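Local coordinates for (R)-specific secondary-alkylsulfatase (Pseudomonas sp., PDB 4AXH), which hydrolyses secondary alkyl sulfates enantioselectively with strict inversion of configuration, releasing sulfate and (S)-alcohols, as a dimeric zinc-dependent member of the metallo-beta-lactamase superfamily, at residues P122-Q126 with T136-G140; L130-M135 with L150-A156; F185-R189 with T258-V262; L556-T562 with L587-L592. All coordinates share one frame; numbering follows the deposited sequence.

Contact 1. Residues P122-Q126 with T136-G140; sequences PKLYQ and TIIEG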
loop_
_atom_site.group_PDB
_atom_site.type_symbol
_atom_site.label_atom_id
_atom_site.label_comp_id
_atom_site.label_asym_id
_atom_site.label_seq_id
_atom_site.Cartn_x
_atom_site.Cartn_y
_atom_site.Cartn_z
ATOM N N PRO A 122 26.846 33.296 7.791
ATOM C CA PRO A 122 26.616 34.169 8.963
ATOM C C PRO A 122 25.110 34.367 9.140
ATOM O O PRO A 122 24.409 34.443 8.114
ATOM C CB PRO A 122 27.346 35.463 8.595
ATOM C CG PRO A 122 28.314 35.064 7.499
ATOM C CD PRO A 122 27.623 33.996 6.741
ATOM N N LYS A 123 24.604 34.332 10.439
ATOM C CA LYS A 123 23.178 34.426 10.827
ATOM C C LYS A 123 22.421 33.084 10.574
ATOM O O LYS A 123 21.196 33.046 10.720
ATOM C CB LYS A 123 22.434 35.571 10.082
ATOM C CG LYS A 123 22.760 36.999 10.492
ATOM C CD LYS A 123 21.882 37.991 9.676
ATOM C CE LYS A 123 21.847 39.389 10.263
ATOM N NZ LYS A 123 20.675 40.187 9.806
ATOM N N LEU A 124 23.133 32.002 10.184
ATOM C CA LEU A 124 22.541 30.700 9.846
ATOM C C LEU A 124 23.374 29.537 10.376
ATOM O O LEU A 124 24.469 29.260 9.875
ATOM C CB LEU A 124 22.344 30.592 8.333
ATOM C CG LEU A 124 21.443 29.483 7.842
ATOM C CD1 LEU A 124 19.992 29.806 8.137
ATOM C CD2 LEU A 124 21.626 29.244 6.345
ATOM N N TYR A 125 22.851 28.879 11.413
ATOM C CA TYR A 125 23.513 27.794 12.112
ATOM C C TYR A 125 22.673 26.516 12.145
ATOM O O TYR A 125 21.489 26.512 11.788
ATOM C CB TYR A 125 23.920 28.226 13.533
ATOM C CG TYR A 125 24.746 29.491 13.548
ATOM C CD1 TYR A 125 24.144 30.743 13.437
ATOM C CD2 TYR A 125 26.130 29.442 13.649
ATOM C CE1 TYR A 125 24.906 31.906 13.378
ATOM C CE2 TYR A 125 26.895 30.609 13.655
ATOM C CZ TYR A 125 26.279 31.837 13.504
ATOM O OH TYR A 125 27.024 32.994 13.471
ATOM N N GLN A 126 23.307 25.416 12.560
ATOM C CA GLN A 126 22.661 24.135 12.625
ATOM C C GLN A 126 23.230 23.347 13.781
ATOM O O GLN A 126 24.443 23.389 14.024
ATOM C CB GLN A 126 22.890 23.408 11.299
ATOM C CG GLN A 126 21.755 22.503 10.870
ATOM C CD GLN A 126 21.754 22.265 9.374
ATOM O OE1 GLN A 126 20.569 22.213 8.804
ATOM N NE2 GLN A 126 22.795 22.039 8.738
ATOM N N THR A 136 17.680 23.781 12.630
ATOM C CA THR A 136 18.240 24.900 11.875
ATOM C C THR A 136 17.908 26.201 12.648
ATOM O O THR A 136 16.741 26.441 12.975
ATOM C CB THR A 136 17.661 24.920 10.471
ATOM O OG1 THR A 136 17.890 23.647 9.834
ATOM C CG2 THR A 136 18.195 26.083 9.645
ATOM N N ILE A 137 18.934 26.996 12.979
ATOM C CA ILE A 137 18.748 28.258 13.688
ATOM C C ILE A 137 19.066 29.448 12.795
ATOM O O ILE A 137 20.229 29.682 12.494
ATOM C CB ILE A 137 19.499 28.340 15.040
ATOM C CG1 ILE A 137 19.147 27.161 15.940
ATOM C CG2 ILE A 137 19.169 29.672 15.726
ATOM C CD1 ILE A 137 20.255 26.687 16.820
ATOM N N ILE A 138 18.035 30.191 12.386
ATOM C CA ILE A 138 18.159 31.405 11.569
ATOM C C ILE A 138 18.130 32.576 12.543
ATOM O O ILE A 138 17.223 32.665 13.380
ATOM C CB ILE A 138 17.034 31.562 10.502
ATOM C CG1 ILE A 138 16.683 30.254 9.797
ATOM C CG2 ILE A 138 17.358 32.647 9.497
ATOM C CD1 ILE A 138 15.238 30.243 9.191
ATOM N N GLU A 139 19.107 33.483 12.432
ATOM C CA GLU A 139 19.155 34.668 13.289
ATOM C C GLU A 139 18.003 35.670 13.088
ATOM O O GLU A 139 16.918 35.453 13.650
ATOM C CB GLU A 139 20.555 35.248 13.421
ATOM C CG GLU A 139 21.296 34.420 14.462
ATOM C CD GLU A 139 22.797 34.475 14.589
ATOM O OE1 GLU A 139 23.436 35.389 14.018
ATOM O OE2 GLU A 139 23.326 33.654 15.367
ATOM N N GLY A 140 18.173 36.682 12.266
ATOM C CA GLY A 140 17.064 37.614 12.079
ATOM C C GLY A 140 17.118 38.820 12.991
ATOM O O GLY A 140 17.919 38.862 13.939
#

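Contact 2. Residues L130-M135 with L150-A156; sequences LDPANM and LTTAETA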
loop_
_atom_site.group_PDB
_atom_site.type_symbol
_atom_site.label_atom_id
_atom_site.label_comp_id
_atom_site.label_asym_id
_atom_site.label_seq_id
_atom_site.Cartn_x
_atom_site.Cartn_y
_atom_site.Cartn_z
ATOM N N LEU A 130 22.841 15.908 18.181
ATOM C CA LEU A 130 22.434 15.985 19.578
ATOM C C LEU A 130 21.062 15.322 19.691
ATOM O O LEU A 130 20.419 15.442 20.727
ATOM C CB LEU A 130 22.411 17.458 20.036
ATOM C CG LEU A 130 23.720 18.021 20.615
ATOM C CD1 LEU A 130 24.676 18.425 19.532
ATOM C CD2 LEU A 130 23.459 19.244 21.429
ATOM N N ASP A 131 20.641 14.577 18.615
ATOM C CA ASP A 131 19.316 13.958 18.440
ATOM C C ASP A 131 19.286 13.219 17.084
ATOM O O ASP A 131 20.044 13.603 16.177
ATOM C CB ASP A 131 18.276 15.129 18.339
ATOM C CG ASP A 131 16.793 14.790 18.329
ATOM O OD1 ASP A 131 16.183 14.747 19.421
ATOM O OD2 ASP A 131 16.221 14.679 17.229
ATOM N N PRO A 132 18.330 12.273 16.842
ATOM C CA PRO A 132 18.186 11.720 15.495
ATOM C C PRO A 132 18.075 12.782 14.374
ATOM O O PRO A 132 18.555 12.571 13.265
ATOM C CB PRO A 132 16.881 10.917 15.615
ATOM C CG PRO A 132 16.837 10.471 17.013
ATOM C CD PRO A 132 17.343 11.647 17.765
ATOM N N ALA A 133 17.462 13.937 14.661
ATOM C CA ALA A 133 17.296 15.004 13.673
ATOM C C ALA A 133 18.175 16.252 13.951
ATOM O O ALA A 133 18.954 16.267 14.899
ATOM C CB ALA A 133 15.831 15.374 13.550
ATOM N N ASN A 134 18.069 17.266 13.088
ATOM C CA ASN A 134 18.793 18.528 13.174
ATOM C C ASN A 134 17.829 19.674 13.432
ATOM O O ASN A 134 16.640 19.603 13.060
ATOM C CB ASN A 134 19.546 18.832 11.843
ATOM C CG ASN A 134 20.479 17.755 11.343
ATOM O OD1 ASN A 134 20.964 16.878 12.087
ATOM N ND2 ASN A 134 20.760 17.816 10.063
ATOM N N MET A 135 18.376 20.761 14.028
ATOM C CA MET A 135 17.662 22.008 14.296
ATOM C C MET A 135 18.393 23.102 13.497
ATOM O O MET A 135 19.600 23.301 13.663
ATOM C CB MET A 135 17.694 22.320 15.817
ATOM C CG MET A 135 16.887 23.563 16.244
ATOM S SD MET A 135 17.301 24.153 17.922
ATOM C CE MET A 135 16.486 22.874 18.949
ATOM N N LEU A 150 13.637 19.171 17.141
ATOM C CA LEU A 150 14.181 17.858 17.488
ATOM C C LEU A 150 13.071 16.877 17.999
ATOM O O LEU A 150 11.880 17.203 17.915
ATOM C CB LEU A 150 15.391 17.968 18.443
ATOM C CG LEU A 150 16.550 18.933 18.090
ATOM C CD1 LEU A 150 17.646 18.871 19.136
ATOM C CD2 LEU A 150 17.144 18.635 16.726
ATOM N N THR A 151 13.465 15.681 18.501
ATOM C CA THR A 151 12.566 14.606 18.937
ATOM C C THR A 151 12.041 14.786 20.360
ATOM O O THR A 151 10.915 14.370 20.655
ATOM C CB THR A 151 13.314 13.240 18.856
ATOM O OG1 THR A 151 14.101 13.190 17.679
ATOM C CG2 THR A 151 12.403 12.069 18.872
ATOM N N THR A 152 12.894 15.283 21.267
ATOM C CA THR A 152 12.566 15.376 22.675
ATOM C C THR A 152 12.814 16.749 23.265
ATOM O O THR A 152 13.634 17.513 22.753
ATOM C CB THR A 152 13.307 14.291 23.442
ATOM O OG1 THR A 152 14.685 14.655 23.572
ATOM C CG2 THR A 152 13.189 12.914 22.783
ATOM N N ALA A 153 12.125 17.060 24.369
ATOM C CA ALA A 153 12.261 18.345 25.058
ATOM C C ALA A 153 13.692 18.543 25.587
ATOM O O ALA A 153 14.238 19.661 25.519
ATOM C CB ALA A 153 11.238 18.412 26.186
ATOM N N GLU A 154 14.317 17.443 26.067
ATOM C CA GLU A 154 15.688 17.445 26.611
ATOM C C GLU A 154 16.722 17.719 25.537
ATOM O O GLU A 154 17.662 18.472 25.787
ATOM C CB GLU A 154 16.012 16.138 27.386
ATOM C CG GLU A 154 15.058 15.816 28.530
ATOM C CD GLU A 154 13.828 15.050 28.097
ATOM O OE1 GLU A 154 13.591 14.949 26.874
ATOM O OE2 GLU A 154 13.085 14.565 28.978
ATOM N N THR A 155 16.530 17.147 24.327
ATOM C CA THR A 155 17.438 17.382 23.206
ATOM C C THR A 155 17.266 18.781 22.618
ATOM O O THR A 155 18.267 19.482 22.400
ATOM C CB THR A 155 17.546 16.173 22.248
ATOM O OG1 THR A 155 16.274 15.867 21.693
ATOM C CG2 THR A 155 18.129 14.933 22.924
ATOM N N ALA A 156 16.009 19.235 22.466
ATOM C CA ALA A 156 15.684 20.597 22.014
ATOM C C ALA A 156 16.370 21.633 22.898
ATOM O O ALA A 156 17.015 22.556 22.399
ATOM C CB ALA A 156 14.188 20.807 22.063
HETATM O O HOH W 1 14.531 18.401 14.503
#

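Contact 3. Residues F185-R189 with T258-V262; sequences FGGAR and TNTLV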
loop_
_atom_site.group_PDB
_atom_site.type_symbol
_atom_site.label_atom_id
_atom_site.label_comp_id
_atom_site.label_asym_id
_atom_site.label_seq_id
_atom_site.Cartn_x
_atom_site.Cartn_y
_atom_site.Cartn_z
ATOM N N PHE A 185 8.887 17.801 15.537
ATOM C CA PHE A 185 8.024 18.617 16.414
ATOM C C PHE A 185 8.128 18.245 17.907
ATOM O O PHE A 185 7.664 19.006 18.767
ATOM C CB PHE A 185 6.545 18.538 15.963
ATOM C CG PHE A 185 5.867 17.179 16.004
ATOM C CD1 PHE A 185 5.448 16.624 17.208
ATOM C CD2 PHE A 185 5.562 16.499 14.830
ATOM C CE1 PHE A 185 4.822 15.366 17.246
ATOM C CE2 PHE A 185 4.905 15.251 14.861
ATOM C CZ PHE A 185 4.556 14.684 16.068
ATOM N N GLY A 186 8.690 17.067 18.189
ATOM C CA GLY A 186 8.765 16.447 19.509
ATOM C C GLY A 186 9.306 17.226 20.673
ATOM O O GLY A 186 8.921 16.965 21.805
ATOM N N GLY A 187 10.222 18.143 20.413
ATOM C CA GLY A 187 10.850 18.940 21.458
ATOM C C GLY A 187 10.395 20.373 21.572
ATOM O O GLY A 187 10.979 21.133 22.351
ATOM N N ALA A 188 9.322 20.742 20.843
ATOM C CA ALA A 188 8.743 22.083 20.884
ATOM C C ALA A 188 8.479 22.624 22.323
ATOM O O ALA A 188 9.064 23.663 22.660
ATOM C CB ALA A 188 7.488 22.131 20.039
ATOM N N ARG A 189 7.729 21.887 23.193
ATOM C CA ARG A 189 7.431 22.304 24.589
ATOM C C ARG A 189 8.624 22.446 25.526
ATOM O O ARG A 189 8.488 23.002 26.612
ATOM C CB ARG A 189 6.316 21.457 25.241
ATOM C CG ARG A 189 5.127 22.287 25.756
ATOM C CD ARG A 189 4.045 21.423 26.370
ATOM N NE ARG A 189 3.141 20.820 25.384
ATOM C CZ ARG A 189 2.990 19.505 25.145
ATOM N NH1 ARG A 189 3.693 18.605 25.837
ATOM N NH2 ARG A 189 2.113 19.085 24.239
ATOM N N THR A 258 11.055 12.934 26.775
ATOM C CA THR A 258 9.692 13.428 26.654
ATOM C C THR A 258 9.383 13.958 25.241
ATOM O O THR A 258 10.120 14.810 24.733
ATOM C CB THR A 258 9.440 14.459 27.762
ATOM O OG1 THR A 258 10.307 15.565 27.533
ATOM C CG2 THR A 258 9.746 13.919 29.154
ATOM N N ASN A 259 8.287 13.454 24.619
ATOM C CA ASN A 259 7.818 13.892 23.307
ATOM C C ASN A 259 6.606 14.824 23.477
ATOM O O ASN A 259 5.643 14.526 24.202
ATOM C CB ASN A 259 7.482 12.708 22.399
ATOM C CG ASN A 259 8.562 11.658 22.317
ATOM O OD1 ASN A 259 8.350 10.474 22.632
ATOM N ND2 ASN A 259 9.764 12.075 21.937
ATOM N N THR A 260 6.689 15.985 22.819
ATOM C CA THR A 260 5.705 17.056 22.924
ATOM C C THR A 260 5.040 17.365 21.596
ATOM O O THR A 260 5.547 16.996 20.537
ATOM C CB THR A 260 6.348 18.337 23.545
ATOM O OG1 THR A 260 7.090 19.041 22.548
ATOM C CG2 THR A 260 7.201 18.057 24.791
ATOM N N LEU A 261 3.904 18.065 21.663
ATOM C CA LEU A 261 3.153 18.492 20.497
ATOM C C LEU A 261 2.586 19.869 20.758
ATOM O O LEU A 261 1.641 19.990 21.521
ATOM C CB LEU A 261 2.022 17.507 20.201
ATOM C CG LEU A 261 1.710 17.256 18.744
ATOM C CD1 LEU A 261 0.987 15.915 18.570
ATOM C CD2 LEU A 261 0.922 18.378 18.152
ATOM N N VAL A 262 3.181 20.913 20.187
ATOM C CA VAL A 262 2.606 22.242 20.314
ATOM C C VAL A 262 1.971 22.663 18.992
ATOM O O VAL A 262 2.653 22.768 17.972
ATOM C CB VAL A 262 3.330 23.350 21.141
ATOM C CG1 VAL A 262 4.480 22.815 21.989
ATOM C CG2 VAL A 262 3.716 24.562 20.307
HETATM O O HOH W 2 5.304 20.402 18.611
#

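Contact 4. Residues L556-T562 with L587-L592; sequences LAIRLDT and LRNGVL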
loop_
_atom_site.group_PDB
_atom_site.type_symbol
_atom_site.label_atom_id
_atom_site.label_comp_id
_atom_site.label_asym_id
_atom_site.label_seq_id
_atom_site.Cartn_x
_atom_site.Cartn_y
_atom_site.Cartn_z
ATOM N N LEU A 556 -10.773 2.056 20.499
ATOM C CA LEU A 556 -11.678 1.153 21.218
ATOM C C LEU A 556 -12.263 0.093 20.292
ATOM O O LEU A 556 -12.373 -1.055 20.710
ATOM C CB LEU A 556 -12.784 1.918 21.970
ATOM C CG LEU A 556 -12.367 2.914 23.069
ATOM C CD1 LEU A 556 -13.546 3.253 23.957
ATOM C CD2 LEU A 556 -11.253 2.369 23.951
ATOM N N ALA A 557 -12.583 0.455 19.023
ATOM C CA ALA A 557 -13.100 -0.474 18.000
ATOM C C ALA A 557 -12.065 -1.564 17.677
ATOM O O ALA A 557 -12.441 -2.674 17.286
ATOM C CB ALA A 557 -13.479 0.283 16.737
ATOM N N ILE A 558 -10.768 -1.230 17.870
ATOM C CA ILE A 558 -9.589 -2.078 17.683
ATOM C C ILE A 558 -9.327 -2.896 18.967
ATOM O O ILE A 558 -8.974 -4.069 18.879
ATOM C CB ILE A 558 -8.384 -1.165 17.262
ATOM C CG1 ILE A 558 -8.471 -0.798 15.775
ATOM C CG2 ILE A 558 -7.023 -1.776 17.614
ATOM C CD1 ILE A 558 -7.728 0.460 15.372
ATOM N N ARG A 559 -9.497 -2.266 20.140
ATOM C CA ARG A 559 -9.323 -2.883 21.462
ATOM C C ARG A 559 -10.460 -3.874 21.795
ATOM O O ARG A 559 -10.226 -4.862 22.489
ATOM C CB ARG A 559 -9.226 -1.803 22.548
ATOM C CG ARG A 559 -7.863 -1.124 22.579
ATOM C CD ARG A 559 -7.706 -0.252 23.792
ATOM N NE ARG A 559 -7.883 -1.032 25.013
ATOM C CZ ARG A 559 -8.175 -0.508 26.192
ATOM N NH1 ARG A 559 -8.301 0.806 26.326
ATOM N NH2 ARG A 559 -8.325 -1.291 27.251
ATOM N N LEU A 560 -11.680 -3.613 21.279
ATOM C CA LEU A 560 -12.843 -4.472 21.471
ATOM C C LEU A 560 -12.543 -5.921 21.060
ATOM O O LEU A 560 -11.997 -6.172 19.975
ATOM C CB LEU A 560 -14.059 -3.919 20.704
ATOM C CG LEU A 560 -15.384 -4.667 20.879
ATOM C CD1 LEU A 560 -16.045 -4.285 22.171
ATOM C CD2 LEU A 560 -16.308 -4.374 19.744
ATOM N N ASP A 561 -12.874 -6.853 21.963
ATOM C CA ASP A 561 -12.692 -8.285 21.803
ATOM C C ASP A 561 -13.969 -8.881 21.243
ATOM O O ASP A 561 -14.898 -9.177 21.999
ATOM C CB ASP A 561 -12.333 -8.941 23.151
ATOM C CG ASP A 561 -11.896 -10.405 23.102
ATOM O OD1 ASP A 561 -11.982 -11.027 22.007
ATOM O OD2 ASP A 561 -11.424 -10.915 24.143
ATOM N N THR A 562 -13.989 -9.075 19.911
ATOM C CA THR A 562 -15.085 -9.640 19.122
ATOM C C THR A 562 -15.687 -10.900 19.755
ATOM O O THR A 562 -16.907 -10.995 19.851
ATOM C CB THR A 562 -14.613 -9.852 17.682
ATOM O OG1 THR A 562 -14.201 -8.589 17.175
ATOM C CG2 THR A 562 -15.685 -10.437 16.784
ATOM N N LEU A 587 -22.550 -1.112 18.817
ATOM C CA LEU A 587 -21.869 -2.410 18.983
ATOM C C LEU A 587 -22.803 -3.479 18.471
ATOM O O LEU A 587 -23.857 -3.702 19.057
ATOM C CB LEU A 587 -21.471 -2.674 20.456
ATOM C CG LEU A 587 -21.074 -4.113 20.856
ATOM C CD1 LEU A 587 -19.897 -4.627 20.045
ATOM C CD2 LEU A 587 -20.766 -4.195 22.342
ATOM N N ARG A 588 -22.437 -4.105 17.359
ATOM C CA ARG A 588 -23.267 -5.113 16.703
ATOM C C ARG A 588 -22.385 -6.215 16.197
ATOM O O ARG A 588 -21.374 -5.943 15.560
ATOM C CB ARG A 588 -24.036 -4.472 15.534
ATOM C CG ARG A 588 -25.352 -5.141 15.243
ATOM C CD ARG A 588 -26.179 -4.328 14.267
ATOM N NE ARG A 588 -25.898 -4.752 12.903
ATOM C CZ ARG A 588 -26.726 -5.472 12.152
ATOM N NH1 ARG A 588 -27.922 -5.821 12.613
ATOM N NH2 ARG A 588 -26.374 -5.831 10.930
ATOM N N ASN A 589 -22.756 -7.459 16.491
ATOM C CA ASN A 589 -22.028 -8.666 16.091
ATOM C C ASN A 589 -20.565 -8.626 16.550
ATOM O O ASN A 589 -19.692 -9.088 15.825
ATOM C CB ASN A 589 -22.137 -8.881 14.567
ATOM C CG ASN A 589 -23.522 -9.182 14.094
ATOM O OD1 ASN A 589 -24.126 -10.168 14.511
ATOM N ND2 ASN A 589 -24.041 -8.378 13.167
ATOM N N GLY A 590 -20.314 -8.031 17.717
ATOM C CA GLY A 590 -18.970 -7.873 18.284
ATOM C C GLY A 590 -18.050 -6.944 17.503
ATOM O O GLY A 590 -16.818 -7.065 17.585
ATOM N N VAL A 591 -18.667 -6.018 16.725
ATOM C CA VAL A 591 -18.046 -5.007 15.864
ATOM C C VAL A 591 -18.522 -3.624 16.331
ATOM O O VAL A 591 -19.734 -3.374 16.421
ATOM C CB VAL A 591 -18.380 -5.242 14.354
ATOM C CG1 VAL A 591 -17.684 -4.231 13.456
ATOM C CG2 VAL A 591 -18.056 -6.667 13.905
ATOM N N LEU A 592 -17.567 -2.728 16.620
ATOM C CA LEU A 592 -17.894 -1.370 17.040
ATOM C C LEU A 592 -17.719 -0.422 15.860
ATOM O O LEU A 592 -16.656 -0.420 15.226
ATOM C CB LEU A 592 -17.027 -0.930 18.240
ATOM C CG LEU A 592 -17.430 0.385 18.934
ATOM C CD1 LEU A 592 -18.742 0.243 19.721
ATOM C CD2 LEU A 592 -16.323 0.890 19.856
#

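Contact 1. Residues P122-Q126 with T136-G140
Tyr125 and Ile137 face each other as an antiparallel hydrogen-bonded pair, and they form the tight part of this hairpin. Tyr125 N gives to Ile137 O at 2.9 Å, nearly straight at 175°, and Ile137 N returns the bond to Tyr125 O over the same 2.9 Å. On one face of the sheet Leu124 and Ile138, a non-hydrogen-bonded pair, lie side by side and point the same way. Leu124 has CG anti to its backbone N (chi1 -165°), and its CD1 rests on Ile138 CG1 at 3.7 Å. The last rung is Glu139 N to Lys123 O, 2.7 Å, just past the regular strands. Here the contact opens toward solvent. Lys123 and Glu139 touch through their CB atoms, 3.8 Å apart, but the lysine runs on extended, and its NZ stays 7.0 Å from Glu139 OE1. That carboxylate meets the Tyr125 ring obliquely, the planes 34° apart, and is held by Arg167 in a salt bridge and by the Tyr163 hydroxyl. Strand 116-119 pairs with the Tyr125 strand on its outer side and strand 144-147 with that of Ile137, while Val305 and Asn307 of strand 305-307 cover the Leu124 face.

Contact 2. Residues L130-M135 with L150-A156
Asp131 turns CG anti to its backbone N (chi1 -172°), which carries the carboxylate to the start of helix 153-164, where Thr155 holds OG1 between its own N and carbonyl carbon (chi1 60°), facing the acid. Four hydrogen bonds grip the two oxygens. OD1 takes Thr151 N on its syn side at 3.0 Å and Thr155 OG1 on its anti side at 2.5 Å. OD2 takes Thr151 OG1, syn, at 2.6 Å, and Ala133 N, anti, at 2.9 Å; the last bond makes an Asx turn within 130-135. Thr155 OG1 also receives the hydroxyl of Thr152, the N-cap residue, so the acid is tied to the helix start through a second layer. Beside this polar cluster Leu150 lays CD2 against Met135 CB at 3.8 Å, and the methionine, bent at its last torsion, brings CE to Ala156. A water bridges Asn134 O to Leu150 N, the latter bond weak. Thr151 also packs on Asp183 and Ala133 on His184, and Asp183 and His184 bind zinc. With its oxygens met by amides and hydroxyls from both segments, buried Asp131 is probably ionised, and by fixing Thr151 it probably helps to steady the surroundings of the zinc site.

Contact 3. Residues F185-R189 with T258-V262
Thr260 reaches into the turn at Gly186 with its hydroxyl leading. At chi1 80° its OG1 stands between the backbone N and the carbonyl carbon, while CG2 lies anti to that carbon and packs on Arg189 CB. In this pose OG1 works twice: it gives to Gly186 O at 2.9 Å and accepts from Arg189 N at 3.0 Å. Gly186 O also takes Thr260 N at 2.6 Å. The two donors come differently, the amide tilted only a little from the carbonyl plane, the hydroxyl well above it.

Arg189 follows the turn, and its chain bends at chi3 (-82°), folding its guanidinium back along 258-262. One face then lies over Thr260 CB, which is offset toward the rim, 3.5 Å from NH1. NH2 makes a weak bond to Leu261 O. Val262 CG1 packs on Ala188 CB at 3.6 Å and also meets Arg189 CG.

Phe185, with CG between its backbone N and carbonyl carbon (chi1 62°), brings its ring up to 258-262, and Thr260 O sits at the ring edge near its plane, 3.4 Å from CD1. Leu261 CG approaches the same ring obliquely, at 3.9 Å from CE1, and Phe210 meets it from outside the contact. A water takes Val262 N and gives to Phe185 O, and so links the two segments through solvent.

Since Phe185 directly follows the zinc ligand His184, these bonds tie the chain just after the metal-binding residues to a distant loop. Thr260, donor and acceptor at once, serves Gly186 O and Arg189 N.

Contact 4. Residues L556-T562 with L587-L592
Leu560 points its side chain at the tip of the hairpin 581-596 and crosses Leu587 obliquely. With CG anti to the backbone N (chi1 -176°), its CD2 branch does all the closest touching: 3.6 Å to Leu587 CD1, 3.8 Å to Leu592 CB, 3.5 Å to Gly590 O. One methyl is thus set among both strands and the type I' turn that joins them. Leu592 answers from the other segment. Its CB lies 4.0 Å from Ala557 CB, and its CD2 passes on to the last helical turn, 4.2 Å from Leu556 CB. Phe645 of helix 640-646 packs on both Leu556 and Leu592.

Beyond the helix end the contact turns from apolar to polar. Thr562 holds OG1 anti to its carbonyl carbon (chi1 -59°), beside the backbone N, and gives its hydroxyl proton to Gly590 O at 3.1 Å; the donor is tilted 24° from the carbonyl plane. The CA of Thr562 also leans on that oxygen. Gly590 has positive phi, as the type I' turn needs, and its backbone comes close to Thr562.

Around the contact the second subunit closes in: Arg588 forms salt bridges with Asp371 and Asp374 of the neighbouring chain, and Ile558 O accepts from its Asn385. Leucine packing with a single side-chain hydrogen bond fixes helix 549-559 to the hairpin of the C-terminal domain, while Arg588 at the turn pairs with acids of the other subunit.

Along the chain contacts 1 and 2 interleave, for their segments alternate, 122-126, 130-135, 136-140, 150-156, and contacts 3 and 4 follow in turn. The first two have centres about 17 Å apart and touch where Gln126 CG packs on Met135 O. Contact 1 pairs two neighbouring strands, 124-128 and 135-138, of the eight-stranded sheet, and contact 2 leads from it to helix 153-164 and the zinc site. Contact 3 lies about 10 Å from contact 2, centre to centre, and the two are probably hydrogen-bonded through Thr151 with Asn259 and Ala153 with Thr258. Contact 4 stands apart in the C-terminal domain, about 33 Å between centres from contact 3, at the dimer interface rather than the metal-bearing fold.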